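Local atomic coordinates of hypothetical protein TTHA0068 (Thermus thermophilus, PDB entry 2CWY), a protein that is of unknown function but belongs to the DUF309 family and folds as a compact, all-helical single chain. Residues A[20-25]-A[42-47]; A[34-39]-A[71-77]; A[62-66]-A[85-89]. All coordinates share one frame; numbering follows the deposited sequence.

In the fold
Five helices follow from the N terminus; interactions 1 and 3 each pair two of the last four, and interaction 2 links helix 33-53 to the connection between the last two. Interaction 1 closes the hairpin of helices 17-30 and 33-53 across the short turn between them. Interaction 2 starts inside that loop, from residues 34-39, and reaches forward to 71-77, crossing interaction 1. Interaction 3 opens only after interaction 1 has closed, joining helix 59-69 to helix 81-92, and crosses interaction 2; none nests in another. Helix 33-53 serves both interaction 1 and interaction 2, Leu24 touches Leu39 where these meet, and Leu44 and Leu45 pack against helix 59-69 beside interaction 3.

Interaction 1: A[20-25]-A[42-47]; sequences VHEVLE and VILLAA
The helix segments that bring His21 against Ile43 run antiparallel, their local axes coming within 9.0 Å of each other at 160°. The backbones are nearest at these two residues, with His21 CA and Ile43 CA 5.0 Å apart. Ile43 splits its branches: CG2, anti to the backbone N, rises over one face of the His21 imidazole, while CG1, set beside the backbone N (chi1 -80°), carries the longer arm to Leu24 CB. The methyl CG2 lies 3.4 Å from the ring centroid and 16° off the normal, a CH-pi contact displaced toward the NE2 side, with Ile43 CG2 only 3.2 Å from His21 NE2. Ala47, one turn further on, brings its CB obliquely to the same ring.

Deeper in the interface the contact is wholly aliphatic. Leu24 approaches Val42 at about a right angle, its CD1 meeting Val42 CG1 at 3.5 Å, and Leu24 CB rests 3.8 Å from Ile43 CG1. At the other end, the CG1 branch of Val20 touches the small Ala46 CB at 3.8 Å. Val8 and Leu11 of helix 5-13 also pack on Val20, and Trp5 on Leu24, so the hairpin of helices 17-30 and 33-53 has a third helix against it.

The seam thus grades from buried valine, leucine and alanine to a partly exposed histidine. Its cohesion comes from close apolar fit and a methyl over an aromatic face, while backbone hydrogen bonds run along each helix, as from Leu24 N to Val20 O and from Ala47 N to Ile43 O.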
ATOM      1  N   VAL A  20      -1.883   7.206   5.121  1.00  7.86           N
ATOM      2  CA  VAL A  20      -0.868   6.582   4.283  1.00  8.90           C
ATOM      3  C   VAL A  20      -1.229   6.861   2.827  1.00 10.41           C
ATOM      4  O   VAL A  20      -0.379   7.228   2.010  1.00 10.39           O
ATOM      5  CB  VAL A  20      -0.804   5.042   4.512  1.00  7.93           C
ATOM      6  CG1 VAL A  20      -0.055   4.362   3.354  1.00  8.36           C
ATOM      7  CG2 VAL A  20      -0.095   4.750   5.832  1.00  7.88           C
ATOM      8  N   HIS A  21      -2.509   6.707   2.517  1.00 10.41           N
ATOM      9  CA  HIS A  21      -3.004   6.940   1.171  1.00 11.42           C
ATOM     10  C   HIS A  21      -2.739   8.386   0.712  1.00 13.04           C
ATOM     11  O   HIS A  21      -2.212   8.627  -0.381  1.00 13.07           O
ATOM     12  CB  HIS A  21      -4.502   6.594   1.143  1.00 11.88           C
ATOM     13  CG  HIS A  21      -5.105   6.617  -0.224  1.00 14.59           C
ATOM     14  ND1 HIS A  21      -6.247   5.913  -0.541  1.00 16.11           N
ATOM     15  CD2 HIS A  21      -4.724   7.249  -1.360  1.00 16.01           C
ATOM     16  CE1 HIS A  21      -6.541   6.107  -1.815  1.00 15.72           C
ATOM     17  NE2 HIS A  21      -5.633   6.916  -2.335  1.00 16.15           N
ATOM     18  N   GLU A  22      -3.092   9.347   1.559  1.00 13.56           N
ATOM     19  CA  GLU A  22      -2.895  10.764   1.258  1.00 13.05           C
ATOM     20  C   GLU A  22      -1.424  11.156   1.122  1.00 12.52           C
ATOM     21  O   GLU A  22      -1.070  11.945   0.249  1.00 12.35           O
ATOM     22  CB  GLU A  22      -3.536  11.615   2.355  1.00 16.61           C
ATOM     23  CG  GLU A  22      -3.628  13.087   2.019  1.00 19.95           C
ATOM     24  CD  GLU A  22      -4.195  13.894   3.160  1.00 21.84           C
ATOM     25  OE1 GLU A  22      -5.173  13.430   3.787  1.00 21.90           O
ATOM     26  OE2 GLU A  22      -3.665  14.995   3.424  1.00 23.85           O
ATOM     27  N   VAL A  23      -0.564  10.606   1.980  1.00  9.16           N
ATOM     28  CA  VAL A  23       0.856  10.931   1.941  1.00  9.40           C
ATOM     29  C   VAL A  23       1.562  10.392   0.692  1.00  8.98           C
ATOM     30  O   VAL A  23       2.486  11.021   0.179  1.00  8.53           O
ATOM     31  CB  VAL A  23       1.572  10.426   3.238  1.00 11.57           C
ATOM     32  CG1 VAL A  23       3.086  10.436   3.076  1.00 14.41           C
ATOM     33  CG2 VAL A  23       1.190  11.328   4.397  1.00 13.30           C
ATOM     34  N   LEU A  24       1.105   9.250   0.187  1.00  8.27           N
ATOM     35  CA  LEU A  24       1.725   8.647  -0.989  1.00  7.57           C
ATOM     36  C   LEU A  24       1.213   9.163  -2.334  1.00  8.01           C
ATOM     37  O   LEU A  24       1.869   8.974  -3.357  1.00  7.32           O
ATOM     38  CB  LEU A  24       1.573   7.131  -0.938  1.00  9.49           C
ATOM     39  CG  LEU A  24       2.273   6.415   0.219  1.00  9.49           C
ATOM     40  CD1 LEU A  24       1.951   4.931   0.126  1.00 10.36           C
ATOM     41  CD2 LEU A  24       3.782   6.635   0.143  1.00  8.13           C
ATOM     42  N   GLU A  25       0.051   9.807  -2.344  1.00  7.55           N
ATOM     43  CA  GLU A  25      -0.487  10.315  -3.600  1.00  9.04           C
ATOM     44  C   GLU A  25       0.464  11.192  -4.420  1.00  9.60           C
ATOM     45  O   GLU A  25       0.601  10.980  -5.627  1.00  7.96           O
ATOM     46  CB  GLU A  25      -1.792  11.084  -3.373  1.00 10.00           C
ATOM     47  CG  GLU A  25      -2.435  11.501  -4.680  1.00  9.18           C
ATOM     48  CD  GLU A  25      -3.574  12.486  -4.492  1.00  9.52           C
ATOM     49  OE1 GLU A  25      -3.618  13.150  -3.438  1.00 10.25           O
ATOM     50  OE2 GLU A  25      -4.418  12.601  -5.407  1.00 11.03           O
ATOM     51  N   VAL A  42       0.653  -0.050  -2.679  1.00  8.36           N
ATOM     52  CA  VAL A  42       0.658   0.252  -1.245  1.00  8.31           C
ATOM     53  C   VAL A  42      -0.576   1.113  -0.907  1.00  8.15           C
ATOM     54  O   VAL A  42      -1.225   0.920   0.125  1.00  6.10           O
ATOM     55  CB  VAL A  42       1.945   1.016  -0.839  1.00  8.29           C
ATOM     56  CG1 VAL A  42       1.873   1.436   0.640  1.00  7.66           C
ATOM     57  CG2 VAL A  42       3.158   0.141  -1.077  1.00  8.39           C
ATOM     58  N   ILE A  43      -0.888   2.066  -1.784  1.00  7.95           N
ATOM     59  CA  ILE A  43      -2.049   2.918  -1.591  1.00  7.45           C
ATOM     60  C   ILE A  43      -3.326   2.062  -1.529  1.00  8.06           C
ATOM     61  O   ILE A  43      -4.190   2.286  -0.677  1.00  5.56           O
ATOM     62  CB  ILE A  43      -2.171   3.954  -2.744  1.00  8.25           C
ATOM     63  CG1 ILE A  43      -1.208   5.125  -2.502  1.00  3.41           C
ATOM     64  CG2 ILE A  43      -3.615   4.438  -2.873  1.00  8.42           C
ATOM     65  CD1 ILE A  43      -1.102   6.066  -3.683  1.00  6.19           C
ATOM     66  N   LEU A  44      -3.434   1.081  -2.423  1.00  6.07           N
ATOM     67  CA  LEU A  44      -4.622   0.220  -2.471  1.00  6.29           C
ATOM     68  C   LEU A  44      -4.724  -0.718  -1.263  1.00  6.36           C
ATOM     69  O   LEU A  44      -5.824  -1.077  -0.848  1.00  7.15           O
ATOM     70  CB  LEU A  44      -4.634  -0.579  -3.787  1.00  7.09           C
ATOM     71  CG  LEU A  44      -4.897   0.264  -5.050  1.00  9.28           C
ATOM     72  CD1 LEU A  44      -4.467  -0.501  -6.319  1.00  8.45           C
ATOM     73  CD2 LEU A  44      -6.382   0.604  -5.106  1.00 10.90           C
ATOM     74  N   LEU A  45      -3.585  -1.124  -0.707  1.00  4.58           N
ATOM     75  CA  LEU A  45      -3.604  -1.972   0.484  1.00  5.26           C
ATOM     76  C   LEU A  45      -4.101  -1.109   1.647  1.00  7.39           C
ATOM     77  O   LEU A  45      -4.938  -1.543   2.451  1.00  6.58           O
ATOM     78  CB  LEU A  45      -2.202  -2.497   0.806  1.00  5.14           C
ATOM     79  CG  LEU A  45      -1.578  -3.427  -0.238  1.00  6.29           C
ATOM     80  CD1 LEU A  45      -0.224  -3.910   0.271  1.00  8.31           C
ATOM     81  CD2 LEU A  45      -2.494  -4.607  -0.491  1.00  7.72           C
ATOM     82  N   ALA A  46      -3.580   0.114   1.743  1.00  6.64           N
ATOM     83  CA  ALA A  46      -4.019   1.016   2.808  1.00  7.66           C
ATOM     84  C   ALA A  46      -5.528   1.260   2.652  1.00  8.87           C
ATOM     85  O   ALA A  46      -6.289   1.209   3.627  1.00  8.44           O
ATOM     86  CB  ALA A  46      -3.246   2.351   2.736  1.00  7.88           C
ATOM     87  N   ALA A  47      -5.955   1.510   1.417  1.00  7.54           N
ATOM     88  CA  ALA A  47      -7.366   1.768   1.129  1.00  8.02           C
ATOM     89  C   ALA A  47      -8.252   0.590   1.527  1.00  8.01           C
ATOM     90  O   ALA A  47      -9.366   0.781   2.020  1.00  9.68           O
ATOM     91  CB  ALA A  47      -7.542   2.095  -0.371  1.00  9.46           C
TER

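Interaction 2: A[34-39]-A[71-77]; sequences EERRLL and GLPCPLM
Arg37 and Leu72 meet through a guanidinium that is already engaged elsewhere: Arg37 NE is hydrogen-bonded to Arg68 O, at the end of helix 59-69. With the group held there, Leu72 CD2 sits over the centre of one guanidinium face, 3.4 Å from Arg37 CZ. A bend at chi3 (55°) turns the arginine tip over the leucine. The other methyl of Leu72, CD1, goes to the helix itself, 3.9 Å from Leu38 CB.

Leu38 is the hub on the helix side. Its CB also meets Leu76 CD2, while its CD2 methyl presses against Met77 CG at 3.6 Å. Met77, a selenomethionine, runs past Leu38 in the opposite direction and carries SE across to Leu39 CG, 4.0 Å away, with Glu35 CB at 3.9 Å from SE. At the outer rim, Glu34 lays its CB against Leu72 CD2 and brings OE2 to 3.4 Å from Pro73 CD. Trp81 closes over Leu38 and Leu72 and takes up Pro73 O with its indole NH.

Leu38, Leu39 and Leu72 are buried, Leu76 and Met77 close in from the loop, the glutamates lend CB and CG, and Arg37 its guanidinium face: apolar packing beneath a charged rim.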
ATOM      1  N   GLU A  34       7.662   0.744 -12.666  1.00 12.04           N
ATOM      2  CA  GLU A  34       7.642  -0.092 -11.463  1.00 14.33           C
ATOM      3  C   GLU A  34       7.383   0.672 -10.175  1.00 12.98           C
ATOM      4  O   GLU A  34       6.671   0.188  -9.292  1.00 13.73           O
ATOM      5  CB  GLU A  34       8.958  -0.841 -11.324  1.00 14.60           C
ATOM      6  CG  GLU A  34       9.253  -1.786 -12.449  1.00 17.34           C
ATOM      7  CD  GLU A  34      10.679  -2.278 -12.397  1.00 20.56           C
ATOM      8  OE1 GLU A  34      11.601  -1.457 -12.583  1.00 23.71           O
ATOM      9  OE2 GLU A  34      10.888  -3.479 -12.161  1.00 24.58           O
ATOM     10  N   GLU A  35       8.004   1.840 -10.056  1.00 12.61           N
ATOM     11  CA  GLU A  35       7.831   2.692  -8.889  1.00 13.07           C
ATOM     12  C   GLU A  35       6.375   3.142  -8.760  1.00 13.14           C
ATOM     13  O   GLU A  35       5.811   3.137  -7.663  1.00 10.08           O
ATOM     14  CB  GLU A  35       8.750   3.907  -9.005  1.00 13.06           C
ATOM     15  CG  GLU A  35      10.231   3.572  -8.833  1.00 16.47           C
ATOM     16  CD  GLU A  35      10.784   2.669  -9.935  1.00 20.57           C
ATOM     17  OE1 GLU A  35      11.586   1.772  -9.604  1.00 22.95           O
ATOM     18  OE2 GLU A  35      10.431   2.850 -11.125  1.00 20.27           O
ATOM     19  N   ARG A  36       5.762   3.524  -9.881  1.00 11.38           N
ATOM     20  CA  ARG A  36       4.375   3.977  -9.857  1.00 10.15           C
ATOM     21  C   ARG A  36       3.476   2.803  -9.463  1.00 10.39           C
ATOM     22  O   ARG A  36       2.532   2.961  -8.688  1.00  9.14           O
ATOM     23  CB  ARG A  36       3.953   4.556 -11.229  1.00 10.11           C
ATOM     24  CG  ARG A  36       2.708   5.465 -11.182  1.00 12.44           C
ATOM     25  CD  ARG A  36       2.229   5.892 -12.588  1.00 14.85           C
ATOM     26  NE  ARG A  36       1.018   6.719 -12.547  1.00 17.00           N
ATOM     27  CZ  ARG A  36       1.005   8.044 -12.408  1.00 18.48           C
ATOM     28  NH1 ARG A  36       2.141   8.720 -12.305  1.00 19.23           N
ATOM     29  NH2 ARG A  36      -0.151   8.698 -12.358  1.00 19.28           N
ATOM     30  N   ARG A  37       3.787   1.611  -9.963  1.00  9.40           N
ATOM     31  CA  ARG A  37       2.981   0.447  -9.625  1.00 10.53           C
ATOM     32  C   ARG A  37       3.087   0.151  -8.129  1.00 10.05           C
ATOM     33  O   ARG A  37       2.084  -0.108  -7.455  1.00  9.84           O
ATOM     34  CB  ARG A  37       3.440  -0.766 -10.450  1.00 11.41           C
ATOM     35  CG  ARG A  37       2.891  -0.765 -11.880  1.00 14.56           C
ATOM     36  CD  ARG A  37       3.587  -1.818 -12.723  1.00 17.86           C
ATOM     37  NE  ARG A  37       3.503  -3.138 -12.108  1.00 21.83           N
ATOM     38  CZ  ARG A  37       4.358  -4.122 -12.356  1.00 24.21           C
ATOM     39  NH1 ARG A  37       5.358  -3.926 -13.209  1.00 24.99           N
ATOM     40  NH2 ARG A  37       4.225  -5.289 -11.741  1.00 25.70           N
ATOM     41  N   LEU A  38       4.309   0.200  -7.608  1.00  9.01           N
ATOM     42  CA  LEU A  38       4.515  -0.052  -6.200  1.00  8.76           C
ATOM     43  C   LEU A  38       3.721   0.933  -5.347  1.00  8.55           C
ATOM     44  O   LEU A  38       3.033   0.533  -4.414  1.00  9.05           O
ATOM     45  CB  LEU A  38       5.992   0.058  -5.852  1.00  9.52           C
ATOM     46  CG  LEU A  38       6.240   0.030  -4.343  1.00 10.58           C
ATOM     47  CD1 LEU A  38       6.013  -1.383  -3.809  1.00 11.25           C
ATOM     48  CD2 LEU A  38       7.626   0.489  -4.061  1.00 12.40           C
ATOM     49  N   LEU A  39       3.821   2.225  -5.661  1.00  8.53           N
ATOM     50  CA  LEU A  39       3.105   3.241  -4.881  1.00  9.08           C
ATOM     51  C   LEU A  39       1.592   3.027  -4.909  1.00  9.73           C
ATOM     52  O   LEU A  39       0.926   3.094  -3.868  1.00  9.18           O
ATOM     53  CB  LEU A  39       3.482   4.645  -5.382  1.00  8.88           C
ATOM     54  CG  LEU A  39       4.936   5.024  -5.047  1.00  9.18           C
ATOM     55  CD1 LEU A  39       5.416   6.134  -5.963  1.00  9.50           C
ATOM     56  CD2 LEU A  39       5.032   5.450  -3.578  1.00  8.62           C
ATOM     57  N   GLY A  71       4.881  -9.320  -9.942  1.00 17.10           N
ATOM     58  CA  GLY A  71       6.046  -9.259 -10.806  1.00 16.01           C
ATOM     59  C   GLY A  71       7.077  -8.196 -10.487  1.00 16.10           C
ATOM     60  O   GLY A  71       8.108  -8.112 -11.159  1.00 16.34           O
ATOM     61  N   LEU A  72       6.816  -7.370  -9.478  1.00 12.95           N
ATOM     62  CA  LEU A  72       7.777  -6.336  -9.119  1.00 12.87           C
ATOM     63  C   LEU A  72       8.926  -6.941  -8.326  1.00 12.55           C
ATOM     64  O   LEU A  72       8.764  -7.968  -7.654  1.00 12.47           O
ATOM     65  CB  LEU A  72       7.124  -5.255  -8.248  1.00 11.46           C
ATOM     66  CG  LEU A  72       6.114  -4.285  -8.863  1.00 10.36           C
ATOM     67  CD1 LEU A  72       5.621  -3.338  -7.767  1.00  9.89           C
ATOM     68  CD2 LEU A  72       6.765  -3.490 -10.015  1.00 11.10           C
ATOM     69  N   PRO A  73      10.118  -6.334  -8.415  1.00 13.26           N
ATOM     70  CA  PRO A  73      11.215  -6.900  -7.632  1.00 14.04           C
ATOM     71  C   PRO A  73      10.951  -6.486  -6.179  1.00 14.23           C
ATOM     72  O   PRO A  73      10.187  -5.549  -5.941  1.00 11.39           O
ATOM     73  CB  PRO A  73      12.448  -6.219  -8.223  1.00 16.42           C
ATOM     74  CG  PRO A  73      11.921  -4.926  -8.747  1.00 16.24           C
ATOM     75  CD  PRO A  73      10.606  -5.311  -9.356  1.00 11.93           C
ATOM     76  N   CYS A  74      11.547  -7.191  -5.220  1.00 12.47           N
ATOM     77  CA  CYS A  74      11.373  -6.846  -3.806  1.00 14.25           C
ATOM     78  C   CYS A  74      12.709  -7.027  -3.089  1.00 14.42           C
ATOM     79  O   CYS A  74      13.364  -8.055  -3.240  1.00 15.10           O
ATOM     80  CB  CYS A  74      10.306  -7.737  -3.144  1.00 13.47           C
ATOM     81  SG  CYS A  74       9.863  -7.272  -1.423  1.00 14.86           S
ATOM     82  N   PRO A  75      13.136  -6.022  -2.306  1.00 15.39           N
ATOM     83  CA  PRO A  75      12.397  -4.776  -2.104  1.00 14.55           C
ATOM     84  C   PRO A  75      12.460  -3.850  -3.309  1.00 14.36           C
ATOM     85  O   PRO A  75      13.169  -4.116  -4.289  1.00 13.20           O
ATOM     86  CB  PRO A  75      13.073  -4.174  -0.877  1.00 15.52           C
ATOM     87  CG  PRO A  75      14.506  -4.614  -1.037  1.00 16.71           C
ATOM     88  CD  PRO A  75      14.330  -6.073  -1.438  1.00 16.21           C
ATOM     89  N   LEU A  76      11.697  -2.766  -3.235  1.00 11.90           N
ATOM     90  CA  LEU A  76      11.670  -1.761  -4.286  1.00 12.80           C
ATOM     91  C   LEU A  76      11.449  -0.430  -3.582  1.00 12.25           C
ATOM     92  O   LEU A  76      10.613  -0.325  -2.676  1.00 13.44           O
ATOM     93  CB  LEU A  76      10.543  -2.036  -5.284  1.00 14.37           C
ATOM     94  CG  LEU A  76      10.479  -1.113  -6.496  1.00 15.62           C
ATOM     95  CD1 LEU A  76      11.769  -1.234  -7.307  1.00 18.03           C
ATOM     96  CD2 LEU A  76       9.271  -1.473  -7.340  1.00 16.34           C
HETATM   97  N   MSE A  77      12.219   0.577  -3.986  1.00 11.49           N
HETATM   98  CA  MSE A  77      12.139   1.913  -3.395  1.00 13.85           C
HETATM   99  C   MSE A  77      12.488   1.896  -1.909  1.00 14.20           C
HETATM  100  O   MSE A  77      12.130   2.814  -1.180  1.00 14.61           O
HETATM  101  CB  MSE A  77      10.732   2.504  -3.572  1.00 15.54           C
HETATM  102  CG  MSE A  77      10.284   2.683  -5.004  1.00 19.10           C
HETATM  103 SE   MSE A  77       8.720   3.850  -5.091  1.00 22.98          SE
HETATM  104  CE  MSE A  77       9.623   5.545  -4.869  1.00 23.90           C
TER
HETATM  105  O   HOH W   1       9.391  -5.329 -12.730  1.00 27.32           O

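Interaction 3: A[62-66]-A[85-89]; sequences LRKAE and LQEAR
Glu66 OE2 receives two hydrogen bonds from Arg89, one from NH2 at 2.7 Å and one from NE at 2.8 Å, in a side-on salt bridge. Both nitrogens converge on this one oxygen, which lies close to the guanidinium plane, and sharing it leaves both bonds bent, at 142°. The carboxylate is turned 71° from that plane: Arg89 NE reaches Glu66 OE2 nearly along the C-O direction, whereas Arg89 NH2 comes from above the carboxylate. Double donation would be expected to concentrate negative charge on OE2.

The arginine is placed by apolar neighbours. Its chain runs extended from CG to NE (chi2 169°), passing Leu62, whose CD2 lies 4.0 Å from Arg89 CG. Leu85, one turn earlier on the same helix, puts CD2 over the centre of a guanidinium face, 3.5 Å above its plane. Its other methyl crosses the gap, with Leu85 CD1 meeting Leu62 CD1 at 3.8 Å and approaching Glu66 CG.

The two segments run antiparallel with local axes 11.6 Å apart, a wide spacing bridged by these side chains. Leu45 of helix 33-53 packs on Leu62, Ala65, Leu85 and Ala88, so this third helix joins helices 59-69 and 81-92 in a common core.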
ATOM      1  N   LEU A  62      -7.707  -5.063  -2.409  1.00  9.64           N
ATOM      2  CA  LEU A  62      -6.590  -6.008  -2.283  1.00 10.23           C
ATOM      3  C   LEU A  62      -6.271  -6.622  -3.649  1.00 10.44           C
ATOM      4  O   LEU A  62      -5.101  -6.737  -4.024  1.00  9.28           O
ATOM      5  CB  LEU A  62      -6.914  -7.134  -1.292  1.00  8.27           C
ATOM      6  CG  LEU A  62      -5.871  -8.253  -1.230  1.00  9.53           C
ATOM      7  CD1 LEU A  62      -4.529  -7.687  -0.810  1.00  9.03           C
ATOM      8  CD2 LEU A  62      -6.325  -9.332  -0.266  1.00 11.43           C
ATOM      9  N   ARG A  63      -7.314  -7.006  -4.392  1.00  9.06           N
ATOM     10  CA  ARG A  63      -7.141  -7.596  -5.721  1.00 10.84           C
ATOM     11  C   ARG A  63      -6.420  -6.625  -6.663  1.00 11.38           C
ATOM     12  O   ARG A  63      -5.499  -7.015  -7.397  1.00 12.23           O
ATOM     13  CB  ARG A  63      -8.503  -7.983  -6.335  1.00 14.43           C
ATOM     14  CG  ARG A  63      -8.464  -8.145  -7.862  1.00 18.49           C
ATOM     15  CD  ARG A  63      -9.744  -8.758  -8.441  1.00 20.87           C
ATOM     16  NE  ARG A  63     -10.974  -8.137  -7.951  1.00 19.38           N
ATOM     17  CZ  ARG A  63     -11.306  -6.858  -8.123  1.00 21.97           C
ATOM     18  NH1 ARG A  63     -10.501  -6.029  -8.778  1.00 19.05           N
ATOM     19  NH2 ARG A  63     -12.468  -6.411  -7.653  1.00 21.28           N
ATOM     20  N   LYS A  64      -6.834  -5.361  -6.650  1.00  8.16           N
ATOM     21  CA  LYS A  64      -6.190  -4.363  -7.511  1.00  9.32           C
ATOM     22  C   LYS A  64      -4.737  -4.157  -7.086  1.00  8.54           C
ATOM     23  O   LYS A  64      -3.846  -3.997  -7.928  1.00  9.67           O
ATOM     24  CB  LYS A  64      -6.961  -3.050  -7.444  1.00  9.38           C
ATOM     25  CG  LYS A  64      -8.355  -3.172  -8.046  1.00 15.13           C
ATOM     26  CD  LYS A  64      -9.234  -2.001  -7.659  1.00 20.42           C
ATOM     27  CE  LYS A  64      -8.752  -0.713  -8.262  1.00 23.58           C
ATOM     28  NZ  LYS A  64      -9.687   0.404  -7.899  1.00 27.71           N
ATOM     29  N   ALA A  65      -4.496  -4.152  -5.777  1.00  8.87           N
ATOM     30  CA  ALA A  65      -3.136  -3.996  -5.275  1.00  8.70           C
ATOM     31  C   ALA A  65      -2.258  -5.157  -5.750  1.00  9.76           C
ATOM     32  O   ALA A  65      -1.122  -4.958  -6.184  1.00  8.56           O
ATOM     33  CB  ALA A  65      -3.136  -3.943  -3.754  1.00 11.02           C
ATOM     34  N   GLU A  66      -2.780  -6.377  -5.656  1.00 11.13           N
ATOM     35  CA  GLU A  66      -2.021  -7.547  -6.081  1.00 11.75           C
ATOM     36  C   GLU A  66      -1.689  -7.455  -7.565  1.00 12.09           C
ATOM     37  O   GLU A  66      -0.582  -7.806  -7.981  1.00 11.31           O
ATOM     38  CB  GLU A  66      -2.808  -8.824  -5.768  1.00 15.15           C
ATOM     39  CG  GLU A  66      -3.021  -9.015  -4.254  1.00 16.79           C
ATOM     40  CD  GLU A  66      -3.889 -10.212  -3.893  1.00 20.40           C
ATOM     41  OE1 GLU A  66      -4.941 -10.410  -4.538  1.00 20.90           O
ATOM     42  OE2 GLU A  66      -3.520 -10.934  -2.941  1.00 20.85           O
ATOM     43  N   LEU A  85       2.208  -6.616   2.079  1.00  8.42           N
ATOM     44  CA  LEU A  85       1.092  -7.290   1.417  1.00  7.32           C
ATOM     45  C   LEU A  85       0.664  -8.485   2.270  1.00  6.82           C
ATOM     46  O   LEU A  85      -0.530  -8.763   2.403  1.00  6.30           O
ATOM     47  CB  LEU A  85       1.521  -7.752   0.023  1.00  6.87           C
ATOM     48  CG  LEU A  85       0.583  -8.675  -0.760  1.00  6.19           C
ATOM     49  CD1 LEU A  85      -0.719  -7.982  -1.079  1.00  6.73           C
ATOM     50  CD2 LEU A  85       1.278  -9.086  -2.051  1.00  8.36           C
ATOM     51  N   GLN A  86       1.638  -9.192   2.840  1.00  7.04           N
ATOM     52  CA  GLN A  86       1.342 -10.339   3.706  1.00  7.73           C
ATOM     53  C   GLN A  86       0.511  -9.879   4.899  1.00  9.28           C
ATOM     54  O   GLN A  86      -0.476 -10.524   5.258  1.00  7.30           O
ATOM     55  CB  GLN A  86       2.639 -10.978   4.208  1.00  9.66           C
ATOM     56  CG  GLN A  86       2.446 -12.121   5.214  1.00 11.03           C
ATOM     57  CD  GLN A  86       3.765 -12.767   5.590  1.00 12.56           C
ATOM     58  OE1 GLN A  86       4.587 -12.167   6.284  1.00 17.50           O
ATOM     59  NE2 GLN A  86       3.984 -13.980   5.114  1.00 13.54           N
ATOM     60  N   GLU A  87       0.900  -8.757   5.505  1.00  9.12           N
ATOM     61  CA  GLU A  87       0.167  -8.240   6.655  1.00 11.18           C
ATOM     62  C   GLU A  87      -1.254  -7.833   6.261  1.00 10.07           C
ATOM     63  O   GLU A  87      -2.223  -8.184   6.942  1.00  8.64           O
ATOM     64  CB  GLU A  87       0.883  -7.044   7.299  1.00 11.00           C
ATOM     65  CG  GLU A  87       0.118  -6.502   8.534  1.00 15.42           C
ATOM     66  CD  GLU A  87       0.684  -5.202   9.091  1.00 19.21           C
ATOM     67  OE1 GLU A  87      -0.079  -4.460   9.750  1.00 19.84           O
ATOM     68  OE2 GLU A  87       1.887  -4.919   8.883  1.00 23.24           O
ATOM     69  N   ALA A  88      -1.378  -7.092   5.161  1.00 10.71           N
ATOM     70  CA  ALA A  88      -2.698  -6.665   4.693  1.00 10.46           C
ATOM     71  C   ALA A  88      -3.597  -7.874   4.467  1.00  9.01           C
ATOM     72  O   ALA A  88      -4.762  -7.883   4.883  1.00  9.42           O
ATOM     73  CB  ALA A  88      -2.570  -5.875   3.396  1.00 10.43           C
ATOM     74  N   ARG A  89      -3.066  -8.887   3.791  1.00  9.29           N
ATOM     75  CA  ARG A  89      -3.838 -10.094   3.526  1.00  9.78           C
ATOM     76  C   ARG A  89      -4.338 -10.717   4.821  1.00  9.37           C
ATOM     77  O   ARG A  89      -5.508 -11.081   4.933  1.00 10.83           O
ATOM     78  CB  ARG A  89      -2.996 -11.107   2.752  1.00 10.92           C
ATOM     79  CG  ARG A  89      -2.903 -10.824   1.263  1.00 11.41           C
ATOM     80  CD  ARG A  89      -1.837 -11.703   0.615  1.00 15.55           C
ATOM     81  NE  ARG A  89      -1.845 -11.580  -0.841  1.00 19.14           N
ATOM     82  CZ  ARG A  89      -0.868 -12.003  -1.637  1.00 19.89           C
ATOM     83  NH1 ARG A  89       0.210 -12.574  -1.119  1.00 20.55           N
ATOM     84  NH2 ARG A  89      -0.977 -11.875  -2.952  1.00 21.56           N
TER